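Local coordinates for protein putative secreted endoglycosylceramidase (Rhodococcus hoagii, PDB 6JYZ) that probably hydrolyses, as an endogalactosylceramidase of glycosyl hydrolase family 5, the bond between galactose and ceramide in galactose-linked glycosphingolipids, at residues V81-I86 against P324-E329; L122-D127 against D218-P223; I261-A266 against S290-S295. All coordinates share one frame; numbering follows the deposited sequence.

Contact 1 of 3, residues V81-I86 against P324-E329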
ATOM      1  N   VAL A  81      -9.779   0.708   3.951  1.00  9.07           N
ATOM      2  CA  VAL A  81      -8.913  -0.217   3.208  1.00  9.32           C
ATOM      3  C   VAL A  81      -7.676  -0.432   4.062  1.00  9.10           C
ATOM      4  O   VAL A  81      -7.257   0.389   4.856  1.00 10.25           O
ATOM      5  CB  VAL A  81      -8.527   0.361   1.815  1.00  8.89           C
ATOM      6  CG1 VAL A  81      -7.530   1.514   1.908  1.00 10.21           C
ATOM      7  CG2 VAL A  81      -7.994  -0.719   0.883  1.00 10.79           C
ATOM      8  N   VAL A  82      -7.076  -1.595   3.824  1.00  9.15           N
ATOM      9  CA  VAL A  82      -5.747  -1.911   4.345  1.00  9.76           C
ATOM     10  C   VAL A  82      -4.902  -2.448   3.185  1.00  9.01           C
ATOM     11  O   VAL A  82      -5.394  -3.199   2.344  1.00  9.54           O
ATOM     12  CB  VAL A  82      -5.832  -2.967   5.451  1.00 10.55           C
ATOM     13  CG1 VAL A  82      -6.545  -4.208   5.014  1.00 14.11           C
ATOM     14  CG2 VAL A  82      -4.470  -3.390   5.943  1.00 13.93           C
ATOM     15  N   ARG A  83      -3.664  -1.988   3.127  1.00  9.30           N
ATOM     16  CA  ARG A  83      -2.666  -2.598   2.240  1.00  8.37           C
ATOM     17  C   ARG A  83      -1.896  -3.587   3.114  1.00  8.55           C
ATOM     18  O   ARG A  83      -1.104  -3.215   3.961  1.00  8.98           O
ATOM     19  CB  ARG A  83      -1.802  -1.517   1.583  1.00  8.60           C
ATOM     20  CG  ARG A  83      -0.804  -2.143   0.579  1.00  8.74           C
ATOM     21  CD  ARG A  83      -0.180  -1.030  -0.246  1.00  9.21           C
ATOM     22  NE  ARG A  83       0.857  -1.491  -1.172  1.00  8.78           N
ATOM     23  CZ  ARG A  83       2.164  -1.263  -1.044  1.00  8.50           C
ATOM     24  NH1 ARG A  83       2.711  -0.792   0.075  1.00  8.99           N
ATOM     25  NH2 ARG A  83       2.933  -1.537  -2.122  1.00  9.17           N
ATOM     26  N   LEU A  84      -2.232  -4.867   2.902  1.00  8.81           N
ATOM     27  CA  LEU A  84      -1.702  -5.942   3.740  1.00  9.20           C
ATOM     28  C   LEU A  84      -0.386  -6.430   3.129  1.00  8.56           C
ATOM     29  O   LEU A  84      -0.391  -6.993   2.021  1.00  9.50           O
ATOM     30  CB  LEU A  84      -2.772  -7.039   3.825  1.00 10.22           C
ATOM     31  CG  LEU A  84      -2.447  -8.114   4.857  1.00 10.40           C
ATOM     32  CD1 LEU A  84      -2.602  -7.604   6.298  1.00 11.67           C
ATOM     33  CD2 LEU A  84      -3.372  -9.287   4.624  1.00 13.07           C
ATOM     34  N   ASN A  85       0.702  -6.133   3.818  1.00  8.35           N
ATOM     35  CA  ASN A  85       2.032  -6.420   3.254  1.00  9.00           C
ATOM     36  C   ASN A  85       2.370  -7.882   3.549  1.00  9.26           C
ATOM     37  O   ASN A  85       2.699  -8.207   4.706  1.00 10.62           O
ATOM     38  CB  ASN A  85       3.054  -5.481   3.909  1.00  9.37           C
ATOM     39  CG  ASN A  85       2.635  -4.024   4.022  1.00 10.18           C
ATOM     40  OD1 ASN A  85       2.734  -3.468   5.135  1.00 12.30           O
ATOM     41  ND2 ASN A  85       2.226  -3.382   2.937  1.00 10.16           N
ATOM     42  N   ILE A  86       2.338  -8.693   2.518  1.00  8.82           N
ATOM     43  CA  ILE A  86       2.593 -10.131   2.656  1.00  9.31           C
ATOM     44  C   ILE A  86       3.884 -10.500   1.943  1.00  9.42           C
ATOM     45  O   ILE A  86       4.446  -9.699   1.182  1.00 10.22           O
ATOM     46  CB  ILE A  86       1.422 -10.959   2.139  1.00  9.97           C
ATOM     47  CG1 ILE A  86       1.201 -10.783   0.646  1.00 11.60           C
ATOM     48  CG2 ILE A  86       0.122 -10.639   2.930  1.00 11.72           C
ATOM     49  CD1 ILE A  86       0.174 -11.739   0.020  1.00 13.34           C
ATOM     50  N   PRO A 324      -7.521   4.181 -12.891  1.00 10.15           N
ATOM     51  CA  PRO A 324      -7.513   4.961 -11.661  1.00 10.04           C
ATOM     52  C   PRO A 324      -6.123   5.063 -11.059  1.00  9.79           C
ATOM     53  O   PRO A 324      -5.257   4.202 -11.293  1.00 10.64           O
ATOM     54  CB  PRO A 324      -8.396   4.095 -10.711  1.00 10.71           C
ATOM     55  CG  PRO A 324      -9.237   3.231 -11.660  1.00 11.75           C
ATOM     56  CD  PRO A 324      -8.293   2.927 -12.847  1.00 10.08           C
ATOM     57  N   LEU A 325      -5.951   6.097 -10.271  1.00  9.53           N
ATOM     58  CA  LEU A 325      -4.791   6.316  -9.418  1.00  8.99           C
ATOM     59  C   LEU A 325      -5.155   5.957  -7.990  1.00 10.15           C
ATOM     60  O   LEU A 325      -6.146   6.462  -7.462  1.00  9.96           O
ATOM     61  CB  LEU A 325      -4.359   7.778  -9.505  1.00 10.53           C
ATOM     62  CG  LEU A 325      -3.261   8.202  -8.546  1.00  9.44           C
ATOM     63  CD1 LEU A 325      -1.956   7.465  -8.836  1.00 12.02           C
ATOM     64  CD2 LEU A 325      -2.986   9.716  -8.701  1.00 10.57           C
ATOM     65  N   TRP A 326      -4.363   5.119  -7.349  1.00  8.57           N
ATOM     66  CA  TRP A 326      -4.563   4.790  -5.922  1.00  8.85           C
ATOM     67  C   TRP A 326      -3.166   4.644  -5.341  1.00  9.16           C
ATOM     68  O   TRP A 326      -2.441   3.771  -5.840  1.00 10.22           O
ATOM     69  CB  TRP A 326      -5.333   3.469  -5.776  1.00  9.82           C
ATOM     70  CG  TRP A 326      -5.534   3.080  -4.352  1.00  9.46           C
ATOM     71  CD1 TRP A 326      -6.499   3.563  -3.507  1.00 10.22           C
ATOM     72  CD2 TRP A 326      -4.738   2.183  -3.564  1.00  9.36           C
ATOM     73  NE1 TRP A 326      -6.346   3.023  -2.264  1.00 10.18           N
ATOM     74  CE2 TRP A 326      -5.299   2.139  -2.267  1.00  9.37           C
ATOM     75  CE3 TRP A 326      -3.665   1.337  -3.845  1.00  9.59           C
ATOM     76  CZ2 TRP A 326      -4.770   1.346  -1.259  1.00 10.47           C
ATOM     77  CZ3 TRP A 326      -3.120   0.530  -2.869  1.00 10.14           C
ATOM     78  CH2 TRP A 326      -3.670   0.554  -1.574  1.00 11.06           C
ATOM     79  N   THR A 327      -2.750   5.498  -4.418  1.00  9.61           N
ATOM     80  CA  THR A 327      -1.324   5.480  -4.017  1.00  9.94           C
ATOM     81  C   THR A 327      -1.120   4.525  -2.854  1.00  9.67           C
ATOM     82  O   THR A 327      -1.615   4.735  -1.742  1.00 10.55           O
ATOM     83  CB  THR A 327      -0.827   6.896  -3.707  1.00 10.25           C
ATOM     84  OG1 THR A 327       0.558   6.751  -3.337  1.00 11.42           O
ATOM     85  CG2 THR A 327      -1.563   7.651  -2.620  1.00 11.66           C
ATOM     86  N   GLY A 328      -0.315   3.490  -3.057  1.00  9.41           N
ATOM     87  CA  GLY A 328      -0.204   2.436  -2.060  1.00  9.65           C
ATOM     88  C   GLY A 328       0.651   2.818  -0.870  1.00  9.00           C
ATOM     89  O   GLY A 328       0.588   2.091   0.144  1.00  9.16           O
ATOM     90  N   GLU A 329       1.469   3.871  -0.965  1.00  9.46           N
ATOM     91  CA  GLU A 329       2.226   4.332   0.182  1.00  9.61           C
ATOM     92  C   GLU A 329       2.459   5.796   0.031  1.00  9.48           C
ATOM     93  O   GLU A 329       2.735   6.324  -1.031  1.00  9.99           O
ATOM     94  CB  GLU A 329       3.651   3.789   0.260  1.00 10.74           C
ATOM     95  CG  GLU A 329       3.749   2.305   0.464  1.00 11.90           C
ATOM     96  CD  GLU A 329       5.182   1.811   0.657  1.00 11.17           C
ATOM     97  OE1 GLU A 329       6.123   2.613   0.910  1.00 12.43           O
ATOM     98  OE2 GLU A 329       5.317   0.601   0.491  1.00 11.14           O
TER
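The Arg83 side chain reaches across to Gly328 and lays one face of its guanidinium over the glycine CA, while its CD comes 3.2 Å from Gly328 O. With no side chain on Gly328, the corner that the chain turns there can approach the arginine directly. CG of Arg83 stands anti to the backbone N (chi1 -177°) and the chain stays extended as far as NE, which carries the charged head from strand 81-86 to the far segment. There Arg83 NH1 donates to Glu329 OE2 over 3.0 Å in a salt bridge with an N-H...O angle of 151°. The carboxylate uses its anti lone pair, away from its other oxygen, and its plane is turned 65° from the guanidinium, so a single oxygen meets a single nitrogen and the pairing is not bidentate. NH1 also bonds Asn46, NE and NH2 form salt bridges with Asp218 and Glu263, and Glu329 OE1 is held by Tyr294. Such a buried cation probably offsets part of the negative charge of these carboxylates.

Nearer the start of the strand the contact becomes apolar. Trp326 presents the edge of its indole: Val81 CG1 lies 4.2 Å from Trp326 CZ2 and Arg83 CD 4.1 Å from Trp326 CH2. The indole NE1 bonds Leu42 O. Strand 81-86 runs between the parallel strands 38-47 and 119-124; Val81, Arg83 and Trp326 fill the space inside these strands, while Leu84 and Ile86 pack outward on helix 100-115.

Contact 2 of 3, residues L122-D127 against D218-P223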
ATOM      1  N   LEU A 122      -4.043  -7.030  -1.297  1.00  9.20           N
ATOM      2  CA  LEU A 122      -2.955  -7.973  -1.030  1.00  9.49           C
ATOM      3  C   LEU A 122      -1.695  -7.474  -1.738  1.00  9.04           C
ATOM      4  O   LEU A 122      -1.670  -7.442  -2.962  1.00  9.54           O
ATOM      5  CB  LEU A 122      -3.335  -9.368  -1.555  1.00 10.84           C
ATOM      6  CG  LEU A 122      -4.574  -9.982  -0.865  1.00 12.16           C
ATOM      7  CD1 LEU A 122      -4.897 -11.279  -1.568  1.00 15.16           C
ATOM      8  CD2 LEU A 122      -4.281 -10.219   0.599  1.00 13.65           C
ATOM      9  N   ASP A 123      -0.690  -7.115  -0.950  1.00  9.41           N
ATOM     10  CA  ASP A 123       0.534  -6.543  -1.504  1.00  8.91           C
ATOM     11  C   ASP A 123       1.697  -7.516  -1.337  1.00  8.87           C
ATOM     12  O   ASP A 123       2.079  -7.804  -0.214  1.00  9.16           O
ATOM     13  CB  ASP A 123       0.811  -5.219  -0.769  1.00  9.45           C
ATOM     14  CG  ASP A 123       2.243  -4.755  -0.807  1.00 10.68           C
ATOM     15  OD1 ASP A 123       2.964  -4.980  -1.779  1.00 11.58           O
ATOM     16  OD2 ASP A 123       2.667  -4.179   0.240  1.00 11.05           O
ATOM     17  N   MET A 124       2.224  -7.967  -2.474  1.00  8.83           N
ATOM     18  CA  MET A 124       3.404  -8.836  -2.441  1.00  8.37           C
ATOM     19  C   MET A 124       4.588  -7.932  -2.150  1.00  8.79           C
ATOM     20  O   MET A 124       5.140  -7.299  -3.074  1.00  9.29           O
ATOM     21  CB  MET A 124       3.521  -9.548  -3.785  1.00  9.14           C
ATOM     22  CG  MET A 124       4.523 -10.705  -3.778  1.00 10.75           C
ATOM     23  SD  MET A 124       3.961 -12.153  -2.782  1.00 10.87           S
ATOM     24  CE  MET A 124       2.592 -12.737  -3.770  1.00 12.17           C
ATOM     25  N   HIS A 125       4.926  -7.804  -0.885  1.00  8.74           N
ATOM     26  CA  HIS A 125       5.805  -6.744  -0.431  1.00  8.63           C
ATOM     27  C   HIS A 125       7.240  -7.206  -0.441  1.00  9.59           C
ATOM     28  O   HIS A 125       7.587  -8.365  -0.203  1.00 10.67           O
ATOM     29  CB  HIS A 125       5.418  -6.311   0.988  1.00  9.84           C
ATOM     30  CG  HIS A 125       5.819  -4.886   1.297  1.00  9.08           C
ATOM     31  ND1 HIS A 125       6.944  -4.432   1.961  1.00 13.04           N
ATOM     32  CD2 HIS A 125       5.105  -3.810   0.876  1.00  7.55           C
ATOM     33  CE1 HIS A 125       6.839  -3.053   1.924  1.00  8.54           C
ATOM     34  NE2 HIS A 125       5.762  -2.701   1.289  1.00 12.50           N
ATOM     35  N   GLN A 126       8.162  -6.272  -0.617  1.00  9.27           N
ATOM     36  CA  GLN A 126       9.610  -6.528  -0.496  1.00  9.44           C
ATOM     37  C   GLN A 126      10.262  -5.179  -0.249  1.00  9.56           C
ATOM     38  O   GLN A 126       9.744  -4.140  -0.684  1.00 10.42           O
ATOM     39  CB  GLN A 126      10.177  -7.188  -1.767  1.00  9.42           C
ATOM     40  CG  GLN A 126      10.112  -6.325  -3.036  1.00  9.89           C
ATOM     41  CD  GLN A 126      11.171  -5.259  -3.158  1.00  9.87           C
ATOM     42  OE1 GLN A 126      10.937  -4.168  -3.813  1.00 13.32           O
ATOM     43  NE2 GLN A 126      12.303  -5.473  -2.627  1.00  8.32           N
ATOM     44  N   ASP A 127      11.398  -5.208   0.418  1.00  9.43           N
ATOM     45  CA  ASP A 127      12.323  -4.071   0.369  1.00 10.09           C
ATOM     46  C   ASP A 127      13.690  -4.658   0.102  1.00  9.27           C
ATOM     47  O   ASP A 127      14.056  -5.661   0.719  1.00  9.85           O
ATOM     48  CB  ASP A 127      12.421  -3.321   1.717  1.00 10.65           C
ATOM     49  CG  ASP A 127      11.083  -2.833   2.208  1.00 12.81           C
ATOM     50  OD1 ASP A 127      10.619  -1.785   1.706  1.00 13.13           O
ATOM     51  OD2 ASP A 127      10.491  -3.484   3.098  1.00 12.90           O
ATOM     52  N   ASP A 218      -1.627  -6.104  -5.450  1.00  8.70           N
ATOM     53  CA  ASP A 218      -0.507  -5.194  -5.736  1.00  8.80           C
ATOM     54  C   ASP A 218       0.666  -6.127  -6.049  1.00  8.57           C
ATOM     55  O   ASP A 218       1.254  -6.760  -5.160  1.00  9.19           O
ATOM     56  CB  ASP A 218      -0.309  -4.247  -4.536  1.00  9.28           C
ATOM     57  CG  ASP A 218       0.685  -3.119  -4.765  1.00  9.11           C
ATOM     58  OD1 ASP A 218       1.477  -3.137  -5.753  1.00 10.11           O
ATOM     59  OD2 ASP A 218       0.688  -2.241  -3.898  1.00  9.74           O
ATOM     60  N   LEU A 219       0.961  -6.229  -7.365  1.00  8.61           N
ATOM     61  CA  LEU A 219       1.731  -7.351  -7.868  1.00  8.67           C
ATOM     62  C   LEU A 219       3.133  -7.477  -7.309  1.00  9.40           C
ATOM     63  O   LEU A 219       3.603  -8.577  -7.042  1.00  9.13           O
ATOM     64  CB  LEU A 219       1.785  -7.290  -9.389  1.00 10.06           C
ATOM     65  CG  LEU A 219       0.418  -7.367 -10.056  1.00 10.72           C
ATOM     66  CD1 LEU A 219       0.609  -7.213 -11.589  1.00 11.66           C
ATOM     67  CD2 LEU A 219      -0.265  -8.703  -9.751  1.00 12.06           C
ATOM     68  N   LEU A 220       3.812  -6.331  -7.126  1.00  9.22           N
ATOM     69  CA  LEU A 220       5.099  -6.361  -6.427  1.00  8.29           C
ATOM     70  C   LEU A 220       5.371  -4.971  -5.893  1.00  8.51           C
ATOM     71  O   LEU A 220       5.325  -3.975  -6.689  1.00  9.30           O
ATOM     72  CB  LEU A 220       6.229  -6.797  -7.364  1.00 10.04           C
ATOM     73  CG  LEU A 220       7.614  -6.951  -6.728  1.00 10.68           C
ATOM     74  CD1 LEU A 220       7.598  -7.985  -5.611  1.00 11.95           C
ATOM     75  CD2 LEU A 220       8.610  -7.318  -7.796  1.00 12.49           C
ATOM     76  N   ASN A 221       5.671  -4.865  -4.619  1.00  8.50           N
ATOM     77  CA  ASN A 221       5.965  -3.542  -4.055  1.00  8.38           C
ATOM     78  C   ASN A 221       7.276  -3.027  -4.623  1.00  8.19           C
ATOM     79  O   ASN A 221       8.268  -3.795  -4.704  1.00  9.36           O
ATOM     80  CB  ASN A 221       6.175  -3.702  -2.558  1.00  8.47           C
ATOM     81  CG  ASN A 221       6.543  -2.374  -1.929  1.00  9.09           C
ATOM     82  OD1 ASN A 221       5.723  -1.440  -1.947  1.00  9.38           O
ATOM     83  ND2 ASN A 221       7.711  -2.261  -1.341  1.00  9.96           N
ATOM     84  N   GLU A 222       7.311  -1.742  -4.956  1.00  8.38           N
ATOM     85  CA  GLU A 222       8.516  -0.962  -5.358  1.00  9.15           C
ATOM     86  C   GLU A 222       9.519  -1.827  -6.106  1.00  9.35           C
ATOM     87  O   GLU A 222      10.702  -1.933  -5.688  1.00  9.17           O
ATOM     88  CB  GLU A 222       9.135  -0.297  -4.140  1.00 10.24           C
ATOM     89  CG  GLU A 222       8.188   0.710  -3.532  1.00  9.81           C
ATOM     90  CD  GLU A 222       8.785   1.636  -2.495  1.00 11.90           C
ATOM     91  OE1 GLU A 222       9.865   1.321  -1.979  1.00 14.02           O
ATOM     92  OE2 GLU A 222       8.113   2.642  -2.100  1.00 11.59           O
ATOM     93  N   PRO A 223       9.160  -2.359  -7.285  1.00  8.50           N
ATOM     94  CA  PRO A 223      10.131  -3.207  -7.987  1.00  8.85           C
ATOM     95  C   PRO A 223      11.425  -2.436  -8.249  1.00  9.22           C
ATOM     96  O   PRO A 223      11.372  -1.317  -8.773  1.00  9.31           O
ATOM     97  CB  PRO A 223       9.420  -3.597  -9.274  1.00  9.67           C
ATOM     98  CG  PRO A 223       7.963  -3.427  -8.949  1.00 12.00           C
ATOM     99  CD  PRO A 223       7.873  -2.251  -7.979  1.00  9.82           C
TER
HETATM  100  O   HOH W   1      10.976  -1.063  -0.966  1.00 14.03           O
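Asp123 and Asp218 form a parallel beta bridge between neighbouring strands of the (beta/alpha)8 barrel expected of family 5, and the chain leaves the second strand through Asn221, Glu222 and Pro223, the Asn-Glu-Pro sequence familiar in this family. Backbone bonds set the pairing: Asp218 N donates to Leu122 O at 2.8 Å and Met124 N to Asp218 O at 3.1 Å. Asn221 N then binds Met124 O at 2.9 Å, extending the pairing beyond the regular strand.

Among the acidic groups, Asp123 and Asp218 point to the same face, with Asp123 OD1 4.1 Å from Asp218 OD2. Asn85 bonds Asp123 OD2, and the arginine at Asp218 would probably moderate any repulsion between the two.

Packing is concentrated on Asn221. Its amide lies over one face of the His125 imidazole, the planes only 19° apart, and Asn221 CB makes a CH-pi contact 4.0 Å from the His125 ring centroid. With chi1 at 178° the Asn221 amide swings away from its own backbone N and lies alongside the ring. Its outer end is fixed by a bond in the plane of both groups: Asn221 ND2 donates to the backbone oxygen Gln126 O at 2.8 Å.

Contact 3 of 3, residues I261-A266 against S290-S295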
ATOM      1  N   ILE A 261      -3.303  -3.927  -9.066  1.00  9.22           N
ATOM      2  CA  ILE A 261      -2.654  -2.690  -8.662  1.00  9.00           C
ATOM      3  C   ILE A 261      -1.189  -2.866  -9.056  1.00  9.08           C
ATOM      4  O   ILE A 261      -0.524  -3.833  -8.664  1.00  9.79           O
ATOM      5  CB  ILE A 261      -2.841  -2.540  -7.150  1.00  9.38           C
ATOM      6  CG1 ILE A 261      -4.336  -2.243  -6.901  1.00 12.25           C
ATOM      7  CG2 ILE A 261      -1.976  -1.433  -6.582  1.00 11.36           C
ATOM      8  CD1 ILE A 261      -4.756  -2.441  -5.429  1.00 15.87           C
ATOM      9  N   PHE A 262      -0.695  -1.950  -9.894  1.00  8.63           N
ATOM     10  CA  PHE A 262       0.667  -2.090 -10.417  1.00  8.22           C
ATOM     11  C   PHE A 262       1.411  -0.787 -10.183  1.00  8.44           C
ATOM     12  O   PHE A 262       0.829   0.303 -10.144  1.00  8.76           O
ATOM     13  CB  PHE A 262       0.676  -2.467 -11.898  1.00  9.36           C
ATOM     14  CG  PHE A 262       0.277  -1.341 -12.803  1.00  9.02           C
ATOM     15  CD1 PHE A 262      -1.055  -1.027 -13.071  1.00  9.60           C
ATOM     16  CD2 PHE A 262       1.254  -0.547 -13.434  1.00  9.63           C
ATOM     17  CE1 PHE A 262      -1.369   0.065 -13.867  1.00  9.66           C
ATOM     18  CE2 PHE A 262       0.918   0.518 -14.229  1.00  9.65           C
ATOM     19  CZ  PHE A 262      -0.404   0.837 -14.458  1.00  9.30           C
ATOM     20  N   GLU A 263       2.747  -0.946 -10.044  1.00  8.64           N
ATOM     21  CA  GLU A 263       3.580   0.166  -9.591  1.00  9.02           C
ATOM     22  C   GLU A 263       4.608   0.534 -10.645  1.00  9.44           C
ATOM     23  O   GLU A 263       5.121  -0.344 -11.370  1.00  9.24           O
ATOM     24  CB  GLU A 263       4.295  -0.205  -8.294  1.00  8.69           C
ATOM     25  CG  GLU A 263       3.273  -0.448  -7.157  1.00  8.79           C
ATOM     26  CD  GLU A 263       3.984  -0.776  -5.890  1.00  9.79           C
ATOM     27  OE1 GLU A 263       5.031  -0.214  -5.577  1.00  9.68           O
ATOM     28  OE2 GLU A 263       3.475  -1.690  -5.128  1.00 10.02           O
ATOM     29  N   PRO A 264       5.105   1.763 -10.675  1.00  9.08           N
ATOM     30  CA  PRO A 264       6.370   2.041 -11.375  1.00  8.65           C
ATOM     31  C   PRO A 264       7.488   1.458 -10.511  1.00  9.03           C
ATOM     32  O   PRO A 264       7.284   0.935  -9.408  1.00  9.35           O
ATOM     33  CB  PRO A 264       6.383   3.592 -11.302  1.00  9.84           C
ATOM     34  CG  PRO A 264       5.797   3.900  -9.944  1.00  9.52           C
ATOM     35  CD  PRO A 264       4.661   2.874  -9.802  1.00  9.96           C
ATOM     36  N   SER A 265       8.718   1.554 -11.002  1.00  9.44           N
ATOM     37  CA  SER A 265       9.861   1.115 -10.229  1.00  9.32           C
ATOM     38  C   SER A 265       9.970   1.928  -8.939  1.00  8.92           C
ATOM     39  O   SER A 265       9.383   3.022  -8.776  1.00  9.98           O
ATOM     40  CB  SER A 265      11.193   1.173 -10.970  1.00  9.85           C
ATOM     41  OG  SER A 265      11.861   2.438 -10.748  1.00 10.77           O
ATOM     42  N   ALA A 266      10.773   1.401  -8.016  1.00  8.88           N
ATOM     43  CA  ALA A 266      11.098   2.076  -6.764  1.00  9.59           C
ATOM     44  C   ALA A 266      11.641   3.487  -6.983  1.00  9.49           C
ATOM     45  O   ALA A 266      11.602   4.271  -6.036  1.00 10.14           O
ATOM     46  CB  ALA A 266      12.156   1.241  -6.043  1.00 10.57           C
ATOM     47  N   SER A 290      -0.359   2.713  -9.181  1.00  8.54           N
ATOM     48  CA  SER A 290      -0.115   2.913  -7.760  1.00  8.61           C
ATOM     49  C   SER A 290       1.335   3.334  -7.489  1.00  9.07           C
ATOM     50  O   SER A 290       2.083   2.611  -6.827  1.00 10.73           O
ATOM     51  CB  SER A 290      -0.484   1.638  -7.035  1.00 10.15           C
ATOM     52  OG  SER A 290      -0.522   1.842  -5.642  1.00 10.69           O
ATOM     53  N   PRO A 291       1.760   4.521  -7.931  1.00  8.80           N
ATOM     54  CA  PRO A 291       3.027   5.109  -7.479  1.00  9.02           C
ATOM     55  C   PRO A 291       2.901   5.501  -6.016  1.00  9.48           C
ATOM     56  O   PRO A 291       1.791   5.682  -5.484  1.00 10.86           O
ATOM     57  CB  PRO A 291       3.145   6.365  -8.362  1.00 10.75           C
ATOM     58  CG  PRO A 291       1.695   6.804  -8.526  1.00 10.10           C
ATOM     59  CD  PRO A 291       0.940   5.479  -8.698  1.00 10.40           C
ATOM     60  N   HIS A 292       4.030   5.558  -5.342  1.00  8.35           N
ATOM     61  CA  HIS A 292       4.135   5.964  -3.948  1.00  9.14           C
ATOM     62  C   HIS A 292       4.540   7.423  -3.910  1.00  9.16           C
ATOM     63  O   HIS A 292       5.592   7.809  -4.427  1.00  9.39           O
ATOM     64  CB  HIS A 292       5.109   5.086  -3.148  1.00  8.51           C
ATOM     65  CG  HIS A 292       4.656   3.647  -3.197  1.00  8.86           C
ATOM     66  ND1 HIS A 292       5.456   2.616  -2.726  1.00  9.26           N
ATOM     67  CD2 HIS A 292       3.476   3.095  -3.618  1.00  8.75           C
ATOM     68  CE1 HIS A 292       4.759   1.467  -2.860  1.00  8.84           C
ATOM     69  NE2 HIS A 292       3.562   1.710  -3.410  1.00  9.33           N
ATOM     70  N   LEU A 293       3.637   8.233  -3.354  1.00  9.49           N
ATOM     71  CA  LEU A 293       3.760   9.719  -3.498  1.00  9.18           C
ATOM     72  C   LEU A 293       4.522  10.318  -2.340  1.00  9.40           C
ATOM     73  O   LEU A 293       3.942  10.815  -1.361  1.00  9.86           O
ATOM     74  CB  LEU A 293       2.366  10.336  -3.624  1.00  9.76           C
ATOM     75  CG  LEU A 293       1.527   9.806  -4.777  1.00 10.14           C
ATOM     76  CD1 LEU A 293       0.195  10.589  -4.905  1.00 12.21           C
ATOM     77  CD2 LEU A 293       2.251   9.942  -6.113  1.00 11.24           C
ATOM     78  N   TYR A 294       5.850  10.246  -2.428  1.00 10.36           N
ATOM     79  CA  TYR A 294       6.754  10.644  -1.361  1.00 10.44           C
ATOM     80  C   TYR A 294       7.397  12.026  -1.588  1.00  9.80           C
ATOM     81  O   TYR A 294       8.296  12.393  -0.814  1.00 10.40           O
ATOM     82  CB  TYR A 294       7.836   9.566  -1.136  1.00  9.81           C
ATOM     83  CG  TYR A 294       7.332   8.381  -0.325  1.00  9.34           C
ATOM     84  CD1 TYR A 294       6.830   8.508   0.968  1.00 10.23           C
ATOM     85  CD2 TYR A 294       7.357   7.091  -0.824  1.00 10.83           C
ATOM     86  CE1 TYR A 294       6.461   7.422   1.750  1.00 10.28           C
ATOM     87  CE2 TYR A 294       7.002   5.971  -0.075  1.00 10.77           C
ATOM     88  CZ  TYR A 294       6.548   6.150   1.210  1.00 10.71           C
ATOM     89  OH  TYR A 294       6.210   5.117   2.051  1.00 12.14           O
ATOM     90  N   SER A 295       6.899  12.801  -2.562  1.00  9.41           N
ATOM     91  CA  SER A 295       7.413  14.152  -2.786  1.00 10.05           C
ATOM     92  C   SER A 295       7.272  14.990  -1.518  1.00 10.85           C
ATOM     93  O   SER A 295       6.236  15.003  -0.855  1.00 10.63           O
ATOM     94  CB  SER A 295       6.782  14.797  -3.943  1.00 11.00           C
ATOM     95  OG  SER A 295       7.021  14.064  -5.155  1.00 11.46           O
TER
HETATM   96  O   HOH W   2       4.790   2.465  -6.352  1.00 73.60           O
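Two loops that leave adjacent parallel strands of the family 5 barrel, 259-262 and 287-289, meet here at the C-terminal ends of those strands. Their backbones are tied by Ser290 N donating to Phe262 O over 2.9 Å. Beside this bond Ile261 CG2 presses on Ser290 CB at 3.4 Å, a tight carbon contact. The hydroxyl of Ser290 bonds Trp326 O. Further along, the rings of Pro264 and Pro291 cross at about a right angle, Pro264 CD touching Pro291 CA at 3.6 Å.

Glu263 carries the polar part. Its extended chain passes Ser290 O and brings Glu263 OE1 obliquely to the His292 ring, 3.2 Å from His292 NE2, but at an angle too poor for a hydrogen bond. A water molecule instead donates to Glu263 OE1 and to Ser290 O, each at 2.8 Å, and lies above one face of the imidazole. OE1 also accepts from Glu222 N, while OE2 faces the Arg83 guanidinium. Replacing Glu263 by an alanine would probably leave Arg83 NH2 without this carboxylate, Glu222 N without its acceptor and the water without one of its two anchors.

His292 ND1 bonds Glu222 OE2, so Glu263 and His292 probably help to position Glu222, the one through its backbone N and the other through its carboxylate; in family 5 relatives the glutamate of the Asn-Glu-Pro sequence is the acid/base.

The three contacts lie with their centres about 10 Å from one another, around the same barrel. Along the chain, contact 1 spans the greatest separation, and contacts 2 and 3 follow in series between its two segments. Contact 2 joins strands 119-124 and 214-218, contact 3 the next neighbours 259-262 and 287-289, whereas contact 1 reaches across the barrel interior from strand 81-86 to strand 326-330. The arginine of contact 1 reaches into both other contacts, joining their polar groups across the barrel. Together they form a continuous polar network that gathers Glu222 and Glu329 at the strand ends, consistent with the substrate-facing end of a family 5 glycosidase.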